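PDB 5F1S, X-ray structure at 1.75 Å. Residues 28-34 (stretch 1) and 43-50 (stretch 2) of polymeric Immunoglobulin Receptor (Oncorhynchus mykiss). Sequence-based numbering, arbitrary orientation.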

ATOM      1  N   SER A  28      23.382  20.078  -8.032  1.00 40.82           N
ATOM      2  CA  SER A  28      23.482  21.297  -7.230  1.00 40.51           C
ATOM      3  C   SER A  28      22.204  22.138  -7.184  1.00 39.85           C
ATOM      4  O   SER A  28      22.186  23.177  -6.497  1.00 38.29           O
ATOM      5  CB  SER A  28      24.640  22.160  -7.764  1.00 45.62           C
ATOM      6  OG  SER A  28      24.229  22.730  -9.002  1.00 45.37           O
ATOM      7  N   TYR A  29      21.121  21.747  -7.867  1.00 34.14           N
ATOM      8  CA  TYR A  29      19.965  22.605  -7.991  1.00 33.49           C
ATOM      9  C   TYR A  29      18.913  22.255  -6.943  1.00 33.17           C
ATOM     10  O   TYR A  29      18.865  21.131  -6.457  1.00 32.41           O
ATOM     11  CB  TYR A  29      19.335  22.471  -9.382  1.00 37.59           C
ATOM     12  CG  TYR A  29      20.231  23.017 -10.473  1.00 31.74           C
ATOM     13  CD1 TYR A  29      21.214  22.223 -11.073  1.00 38.53           C
ATOM     14  CD2 TYR A  29      20.117  24.307 -10.851  1.00 35.15           C
ATOM     15  CE1 TYR A  29      22.053  22.740 -12.081  1.00 39.88           C
ATOM     16  CE2 TYR A  29      20.954  24.840 -11.861  1.00 36.25           C
ATOM     17  CZ  TYR A  29      21.888  24.032 -12.465  1.00 36.95           C
ATOM     18  OH  TYR A  29      22.725  24.519 -13.436  1.00 36.99           O
ATOM     19  N   VAL A  30      18.028  23.204  -6.672  1.00 32.72           N
ATOM     20  CA  VAL A  30      16.938  22.959  -5.734  1.00 31.67           C
ATOM     21  C   VAL A  30      15.975  21.943  -6.351  1.00 31.64           C
ATOM     22  O   VAL A  30      15.669  22.000  -7.556  1.00 31.60           O
ATOM     23  CB  VAL A  30      16.227  24.263  -5.387  1.00 35.48           C
ATOM     24  CG1 VAL A  30      15.009  24.025  -4.502  1.00 33.95           C
ATOM     25  CG2 VAL A  30      17.244  25.242  -4.747  1.00 35.60           C
ATOM     26  N   LYS A  31      15.527  21.001  -5.536  1.00 32.31           N
ATOM     27  CA  LYS A  31      14.553  19.995  -5.960  1.00 30.65           C
ATOM     28  C   LYS A  31      13.199  20.338  -5.361  1.00 31.16           C
ATOM     29  O   LYS A  31      13.106  20.920  -4.269  1.00 31.72           O
ATOM     30  CB  LYS A  31      14.981  18.587  -5.511  1.00 30.62           C
ATOM     31  CG  LYS A  31      16.452  18.232  -5.788  1.00 29.92           C
ATOM     32  CD  LYS A  31      16.811  18.471  -7.276  1.00 31.73           C
ATOM     33  CE  LYS A  31      18.192  17.835  -7.615  1.00 33.51           C
ATOM     34  NZ  LYS A  31      19.315  18.421  -6.799  1.00 35.38           N
ATOM     35  N   TYR A  32      12.138  19.962  -6.062  1.00 28.52           N
ATOM     36  CA  TYR A  32      10.811  20.259  -5.555  1.00 31.00           C
ATOM     37  C   TYR A  32       9.830  19.157  -5.941  1.00 30.02           C
ATOM     38  O   TYR A  32      10.107  18.306  -6.786  1.00 28.89           O
ATOM     39  CB  TYR A  32      10.322  21.651  -6.012  1.00 31.65           C
ATOM     40  CG  TYR A  32      10.076  21.821  -7.482  1.00 32.06           C
ATOM     41  CD1 TYR A  32       8.805  21.684  -8.001  1.00 35.36           C
ATOM     42  CD2 TYR A  32      11.110  22.154  -8.353  1.00 33.67           C
ATOM     43  CE1 TYR A  32       8.576  21.869  -9.391  1.00 37.94           C
ATOM     44  CE2 TYR A  32      10.890  22.320  -9.725  1.00 36.45           C
ATOM     45  CZ  TYR A  32       9.615  22.189 -10.216  1.00 38.68           C
ATOM     46  OH  TYR A  32       9.374  22.352 -11.553  1.00 39.85           O
ATOM     47  N   TRP A  33       8.703  19.163  -5.237  1.00 30.06           N
ATOM     48  CA  TRP A  33       7.613  18.205  -5.402  1.00 31.81           C
ATOM     49  C   TRP A  33       6.336  19.007  -5.575  1.00 33.09           C
ATOM     50  O   TRP A  33       6.013  19.839  -4.722  1.00 33.21           O
ATOM     51  CB  TRP A  33       7.527  17.294  -4.184  1.00 29.20           C
ATOM     52  CG  TRP A  33       6.476  16.276  -4.158  1.00 30.83           C
ATOM     53  CD1 TRP A  33       5.390  16.221  -3.317  1.00 33.29           C
ATOM     54  CD2 TRP A  33       6.415  15.108  -4.968  1.00 29.13           C
ATOM     55  NE1 TRP A  33       4.661  15.101  -3.572  1.00 30.85           N
ATOM     56  CE2 TRP A  33       5.300  14.363  -4.540  1.00 29.20           C
ATOM     57  CE3 TRP A  33       7.226  14.597  -5.983  1.00 30.20           C
ATOM     58  CZ2 TRP A  33       4.934  13.163  -5.136  1.00 30.23           C
ATOM     59  CZ3 TRP A  33       6.888  13.388  -6.552  1.00 31.94           C
ATOM     60  CH2 TRP A  33       5.742  12.686  -6.135  1.00 31.83           C
ATOM     61  N   CYS A  34       5.630  18.770  -6.689  1.00 31.32           N
ATOM     62  CA  CYS A  34       4.532  19.599  -7.167  1.00 34.27           C
ATOM     63  C   CYS A  34       3.271  18.727  -7.257  1.00 33.79           C
ATOM     64  O   CYS A  34       3.373  17.550  -7.573  1.00 33.56           O
ATOM     65  CB  CYS A  34       4.856  20.194  -8.587  1.00 38.19           C
ATOM     66  SG  CYS A  34       4.525  21.990  -8.681  1.00 58.41           S
TER
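Stretch 2 43-50: TSLVRSDA

How do the two backbones run relative to each other? Residues 43-47 of stretch 2 form an extended strand that lies beside the strand ending stretch 1, in the antiparallel sense: the angle between their N-to-C directions is 137°, and the axes approach to 4.7 Å. An ideal antiparallel pair would give 180°, so the strands cross well short of that ideal. Tyr32 faces Arg47, Trp33 faces Val46 and Cys34 faces Ser44. The step from Trp33 to Cys34 thus skips Leu45, which marks a beta bulge; its psi of -31° departs from the extended values of its neighbours. Beyond the strand, the chain bends through a type I turn from Arg47 to Ala50, closed by a weak hydrogen bond from Ala50 N to Arg47 O at 3.3 Å.

Which hydrogen bonds hold the strands together? Trp33 supplies both of its backbone groups: Trp33 N donates to Val46 O at 3.1 Å, and Trp33 O accepts from Leu45 N at 2.8 Å. At the bulge the second bond goes to Leu45, and Val46 N is buried by the contact with no partner in the model. Nearer the turn, Ser48 N donates to Lys31 O at 2.9 Å, while the hydroxyl of Ser48 continues the ladder in place of a backbone carbonyl, with Lys31 N donating to Ser48 OG at 2.9 Å and nearly straight geometry, 173° at the hydrogen. CA-H...O contacts fill in between these bonds: Arg47 CA to Lys31 O, Tyr32 CA to Val46 O and Cys34 CA to Thr43 O each measure 3.3 Å.

What do the side chains do on the two faces of the sheet? Trp33 and Val46 share one face, where Trp33 CB packs against Val46 CG1 at 3.8 Å. Leu45, whose CA-to-CB bond points sideways, brings its CD1 to 4.0 Å from Trp33 CD1, approaching the indole obliquely. On the other face lie Tyr32, Cys34, Ser44 and Arg47. There Tyr32 CB lies 4.1 Å from Arg47 CG, but the end of the tyrosine side chain leads away from stretch 2. Cys34 SG comes within 3.7 Å of Ser44 N and is bonded covalently to a group elsewhere in the structure.

How is the turn end of the contact packed? Val30, which points toward stretch 2, meets Ser48, Arg47 and Asp49. Val30 CA lies 3.6 Å from Ser48 OG, and Val30 CG1 lies over one face of the Arg47 guanidinium, 3.6 Å from Arg47 NH2. The guanidinium is steadied from within its own stretch by Asp49: Arg47 NE forms a salt bridge with Asp49 OD2 at 2.9 Å, and Arg47 NH2 hydrogen-bonds to Asp49 OD1 at 3.0 Å. Asp49 OD1 also lies 3.8 Å from Val30 CG2. Lys31, by contrast, sends the end of its side chain away, and Lys31 NZ donates to Tyr29 O at 2.8 Å.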

ATOM      1  N   THR A  43       1.107  23.115  -7.923  1.00 38.04           N
ATOM      2  CA  THR A  43       1.426  23.787  -6.669  1.00 34.96           C
ATOM      3  C   THR A  43       2.585  23.087  -5.983  1.00 37.33           C
ATOM      4  O   THR A  43       2.541  21.873  -5.770  1.00 34.67           O
ATOM      5  CB  THR A  43       0.200  23.809  -5.744  1.00 39.25           C
ATOM      6  OG1 THR A  43      -0.869  24.487  -6.410  1.00 43.25           O
ATOM      7  CG2 THR A  43       0.518  24.534  -4.498  1.00 40.75           C
ATOM      8  N   SER A  44       3.598  23.854  -5.612  1.00 34.42           N
ATOM      9  CA  SER A  44       4.757  23.296  -4.944  1.00 35.99           C
ATOM     10  C   SER A  44       4.412  22.930  -3.512  1.00 37.96           C
ATOM     11  O   SER A  44       3.862  23.754  -2.768  1.00 37.88           O
ATOM     12  CB  SER A  44       5.890  24.312  -4.966  1.00 37.61           C
ATOM     13  OG  SER A  44       7.016  23.789  -4.303  1.00 35.44           O
ATOM     14  N   LEU A  45       4.715  21.689  -3.123  1.00 33.05           N
ATOM     15  CA  LEU A  45       4.421  21.226  -1.774  1.00 32.24           C
ATOM     16  C   LEU A  45       5.634  21.225  -0.868  1.00 34.88           C
ATOM     17  O   LEU A  45       5.477  21.374   0.346  1.00 36.05           O
ATOM     18  CB  LEU A  45       3.839  19.798  -1.804  1.00 32.93           C
ATOM     19  CG  LEU A  45       2.557  19.632  -2.616  1.00 35.56           C
ATOM     20  CD1 LEU A  45       1.968  18.173  -2.429  1.00 33.18           C
ATOM     21  CD2 LEU A  45       1.493  20.670  -2.228  1.00 39.30           C
ATOM     22  N   VAL A  46       6.829  21.003  -1.413  1.00 31.45           N
ATOM     23  CA  VAL A  46       8.048  20.974  -0.608  1.00 33.64           C
ATOM     24  C   VAL A  46       9.234  21.191  -1.535  1.00 34.93           C
ATOM     25  O   VAL A  46       9.224  20.785  -2.703  1.00 31.70           O
ATOM     26  CB  VAL A  46       8.195  19.670   0.224  1.00 31.70           C
ATOM     27  CG1 VAL A  46       8.424  18.472  -0.642  1.00 32.28           C
ATOM     28  CG2 VAL A  46       9.328  19.801   1.212  1.00 35.18           C
ATOM     29  N   ARG A  47      10.239  21.892  -1.012  1.00 33.69           N
ATOM     30  CA  ARG A  47      11.490  22.175  -1.707  1.00 32.61           C
ATOM     31  C   ARG A  47      12.661  21.737  -0.838  1.00 33.50           C
ATOM     32  O   ARG A  47      12.583  21.765   0.397  1.00 37.36           O
ATOM     33  CB  ARG A  47      11.667  23.676  -2.000  1.00 34.05           C
ATOM     34  CG  ARG A  47      10.617  24.269  -2.820  1.00 32.43           C
ATOM     35  CD  ARG A  47      10.621  25.785  -2.747  1.00 36.32           C
ATOM     36  NE  ARG A  47      11.934  26.373  -3.030  1.00 39.13           N
ATOM     37  CZ  ARG A  47      12.337  26.767  -4.232  1.00 40.61           C
ATOM     38  NH1 ARG A  47      11.574  26.586  -5.293  1.00 40.09           N
ATOM     39  NH2 ARG A  47      13.546  27.286  -4.395  1.00 40.90           N
ATOM     40  N   SER A  48      13.759  21.348  -1.501  1.00 32.12           N
ATOM     41  CA  SER A  48      14.938  20.869  -0.810  1.00 32.40           C
ATOM     42  C   SER A  48      15.706  21.995  -0.112  1.00 38.69           C
ATOM     43  O   SER A  48      16.667  21.693   0.612  1.00 38.28           O
ATOM     44  CB  SER A  48      15.875  20.149  -1.791  1.00 34.57           C
ATOM     45  OG  SER A  48      16.336  21.063  -2.765  1.00 32.73           O
ATOM     46  N   ASP A  49      15.341  23.257  -0.328  1.00 35.49           N
ATOM     47  CA  ASP A  49      16.036  24.359   0.345  1.00 40.48           C
ATOM     48  C   ASP A  49      15.227  24.955   1.485  1.00 44.67           C
ATOM     49  O   ASP A  49      15.551  26.049   1.954  1.00 44.38           O
ATOM     50  CB  ASP A  49      16.421  25.472  -0.627  1.00 39.01           C
ATOM     51  CG  ASP A  49      15.216  26.194  -1.250  1.00 41.00           C
ATOM     52  OD1 ASP A  49      15.426  27.176  -2.004  1.00 42.30           O
ATOM     53  OD2 ASP A  49      14.043  25.778  -1.057  1.00 40.47           O
ATOM     54  N   ALA A  50      14.188  24.273   1.920  1.00 45.38           N
ATOM     55  CA  ALA A  50      13.313  24.809   2.945  1.00 56.33           C
ATOM     56  C   ALA A  50      14.110  25.082   4.220  1.00 61.06           C
ATOM     57  O   ALA A  50      14.968  24.275   4.598  1.00 57.01           O
ATOM     58  CB  ALA A  50      12.186  23.821   3.233  1.00 52.58           C
TER